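Local atomic coordinates of protein virC2 (Agrobacterium tumefaciens, PDB entry 2RH3), a protein that probably binds DNA through its C-terminal ribbon-helix-helix fold, the part present here, and enhances T-DNA transfer and virulence in Agrobacterium. Residues N44-D48 with G49-A53. Sequence-based numbering, arbitrary orientation.
Sequences NMLAD and GSFRA
Gly49 N donates to Leu46 O and Phe51 N to Met45 O, each at 3.3 Å, and with Gly49 at positive phi the chain leaves the last turn of helix 27-47 and enters the short 3-10 segment 50-53. Just past the exit, Asp48 shows how one carboxylate oxygen can span two groups of a turn. Its OD1 accepts Ser50 N at 3.0 Å, closing an Asx turn, and also takes the hydroxyl, Ser50 OG, at 2.7 Å. The two donors use the oxygen differently: OG comes on the syn side close to the carboxylate plane, whereas N lies well above it. A chi1 of 63° sets Ser50 OG between its backbone N and carbonyl carbon, where hydroxyl and amide can both reach OD1. On the inner side, Leu46 CD2 sits over the centre of the Phe51 ring, 3.5 Å from its centroid, in a CH-pi contact. Met45 bends at chi3, bringing CE to 3.8 Å from Phe51 CA. The exit packs against two other helices: Leu46 on Leu81 and Ala85 of helix 79-89, whose His88 meets the Phe51 ring nearly perpendicularly, and Met45 on Cys111 and Arg115 of helix 97-118. From here the loop runs on to strand 71-76 of the ribbon-helix-helix domain.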
ATOM      1  N   ASN A  44     -12.159  -1.818  -4.440  1.00 30.52           N
ATOM      2  CA  ASN A  44     -13.411  -2.535  -4.232  1.00 30.81           C
ATOM      3  C   ASN A  44     -13.824  -2.571  -2.763  1.00 30.93           C
ATOM      4  O   ASN A  44     -15.011  -2.685  -2.449  1.00 30.97           O
ATOM      5  CB  ASN A  44     -13.340  -3.948  -4.825  1.00 31.31           C
ATOM      6  CG  ASN A  44     -13.129  -3.943  -6.337  0.50 31.63           C
ATOM      7  OD1 ASN A  44     -13.564  -3.029  -7.042  0.50 32.39           O
ATOM      8  ND2 ASN A  44     -12.461  -4.973  -6.837  0.50 32.90           N
ATOM      9  N   MET A  45     -12.838  -2.446  -1.875  1.00 30.63           N
ATOM     10  CA  MET A  45     -13.069  -2.366  -0.426  1.00 30.88           C
ATOM     11  C   MET A  45     -13.450  -0.956   0.032  1.00 29.97           C
ATOM     12  O   MET A  45     -14.095  -0.788   1.069  1.00 29.15           O
ATOM     13  CB  MET A  45     -11.828  -2.826   0.341  1.00 30.26           C
ATOM     14  CG  MET A  45     -11.483  -4.284   0.114  1.00 31.75           C
ATOM     15  SD  MET A  45      -9.832  -4.723   0.656  1.00 34.23           S
ATOM     16  CE  MET A  45      -9.899  -4.313   2.389  1.00 31.67           C
ATOM     17  N   LEU A  46     -13.025   0.049  -0.730  1.00 29.63           N
ATOM     18  CA  LEU A  46     -13.414   1.425  -0.459  1.00 29.45           C
ATOM     19  C   LEU A  46     -14.897   1.570  -0.735  1.00 30.24           C
ATOM     20  O   LEU A  46     -15.633   2.179   0.048  1.00 30.00           O
ATOM     21  CB  LEU A  46     -12.610   2.398  -1.321  1.00 29.12           C
ATOM     22  CG  LEU A  46     -11.126   2.516  -0.956  1.00 28.48           C
ATOM     23  CD1 LEU A  46     -10.355   3.291  -2.016  1.00 28.35           C
ATOM     24  CD2 LEU A  46     -10.938   3.156   0.415  1.00 27.93           C
ATOM     25  N   ALA A  47     -15.330   0.961  -1.838  1.00 30.91           N
ATOM     26  CA  ALA A  47     -16.704   1.074  -2.314  1.00 31.48           C
ATOM     27  C   ALA A  47     -17.749   0.636  -1.289  1.00 32.10           C
ATOM     28  O   ALA A  47     -18.847   1.200  -1.246  1.00 32.15           O
ATOM     29  CB  ALA A  47     -16.869   0.300  -3.613  1.00 31.72           C
ATOM     30  N   ASP A  48     -17.406  -0.352  -0.461  1.00 32.33           N
ATOM     31  CA  ASP A  48     -18.353  -0.893   0.520  1.00 32.68           C
ATOM     32  C   ASP A  48     -17.993  -0.652   1.992  1.00 32.17           C
ATOM     33  O   ASP A  48     -18.656  -1.179   2.889  0.50 32.29           O
ATOM     34  CB  ASP A  48     -18.571  -2.393   0.266  1.00 33.12           C
ATOM     35  CG  ASP A  48     -17.337  -3.237   0.574  1.00 34.46           C
ATOM     36  OD1 ASP A  48     -16.320  -2.691   1.047  1.00 36.19           O
ATOM     37  OD2 ASP A  48     -17.389  -4.466   0.342  1.00 35.88           O
ATOM     38  N   GLY A  49     -16.945   0.131   2.236  1.00 31.89           N
ATOM     39  CA  GLY A  49     -16.518   0.460   3.599  1.00 31.04           C
ATOM     40  C   GLY A  49     -15.730  -0.603   4.356  1.00 30.57           C
ATOM     41  O   GLY A  49     -15.268  -0.362   5.482  1.00 30.20           O
ATOM     42  N   SER A  50     -15.560  -1.777   3.752  1.00 30.15           N
ATOM     43  CA  SER A  50     -14.869  -2.880   4.423  1.00 30.03           C
ATOM     44  C   SER A  50     -13.387  -2.584   4.692  1.00 29.75           C
ATOM     45  O   SER A  50     -12.767  -3.195   5.567  1.00 29.03           O
ATOM     46  CB  SER A  50     -15.041  -4.182   3.640  1.00 30.24           C
ATOM     47  OG  SER A  50     -14.450  -4.091   2.349  1.00 31.67           O
ATOM     48  N   PHE A  51     -12.839  -1.610   3.966  1.00 29.50           N
ATOM     49  CA  PHE A  51     -11.435  -1.231   4.108  1.00 29.26           C
ATOM     50  C   PHE A  51     -11.084  -0.719   5.508  1.00 29.72           C
ATOM     51  O   PHE A  51      -9.931  -0.779   5.913  1.00 30.02           O
ATOM     52  CB  PHE A  51     -11.055  -0.188   3.054  1.00 28.62           C
ATOM     53  CG  PHE A  51     -11.542   1.207   3.364  1.00 27.44           C
ATOM     54  CD1 PHE A  51     -10.664   2.172   3.864  1.00 25.92           C
ATOM     55  CD2 PHE A  51     -12.865   1.561   3.142  1.00 26.12           C
ATOM     56  CE1 PHE A  51     -11.104   3.461   4.131  1.00 26.00           C
ATOM     57  CE2 PHE A  51     -13.310   2.850   3.414  1.00 26.65           C
ATOM     58  CZ  PHE A  51     -12.433   3.793   3.906  1.00 24.99           C
ATOM     59  N   ARG A  52     -12.081  -0.224   6.241  0.50 30.22           N
ATOM     60  CA  ARG A  52     -11.855   0.302   7.593  0.50 30.64           C
ATOM     61  C   ARG A  52     -11.501  -0.796   8.598  0.50 31.29           C
ATOM     62  O   ARG A  52     -11.007  -0.503   9.689  0.50 31.60           O
ATOM     63  CB  ARG A  52     -13.059   1.115   8.074  0.50 30.60           C
ATOM     64  CG  ARG A  52     -13.319   2.355   7.240  0.50 30.35           C
ATOM     65  CD  ARG A  52     -14.498   3.152   7.765  0.50 29.94           C
ATOM     66  NE  ARG A  52     -15.226   3.770   6.662  0.50 29.49           N
ATOM     67  CZ  ARG A  52     -16.228   3.189   6.008  0.50 28.88           C
ATOM     68  NH1 ARG A  52     -16.638   1.976   6.357  0.50 30.04           N
ATOM     69  NH2 ARG A  52     -16.823   3.825   5.007  0.50 27.02           N
ATOM     70  N   ALA A  53     -11.748  -2.051   8.218  1.00 31.64           N
ATOM     71  CA  ALA A  53     -11.394  -3.215   9.045  1.00 32.11           C
ATOM     72  C   ALA A  53     -10.059  -3.852   8.655  1.00 32.35           C
ATOM     73  O   ALA A  53      -9.645  -4.872   9.220  1.00 32.79           O
ATOM     74  CB  ALA A  53     -12.510  -4.247   8.998  1.00 32.31           C
TER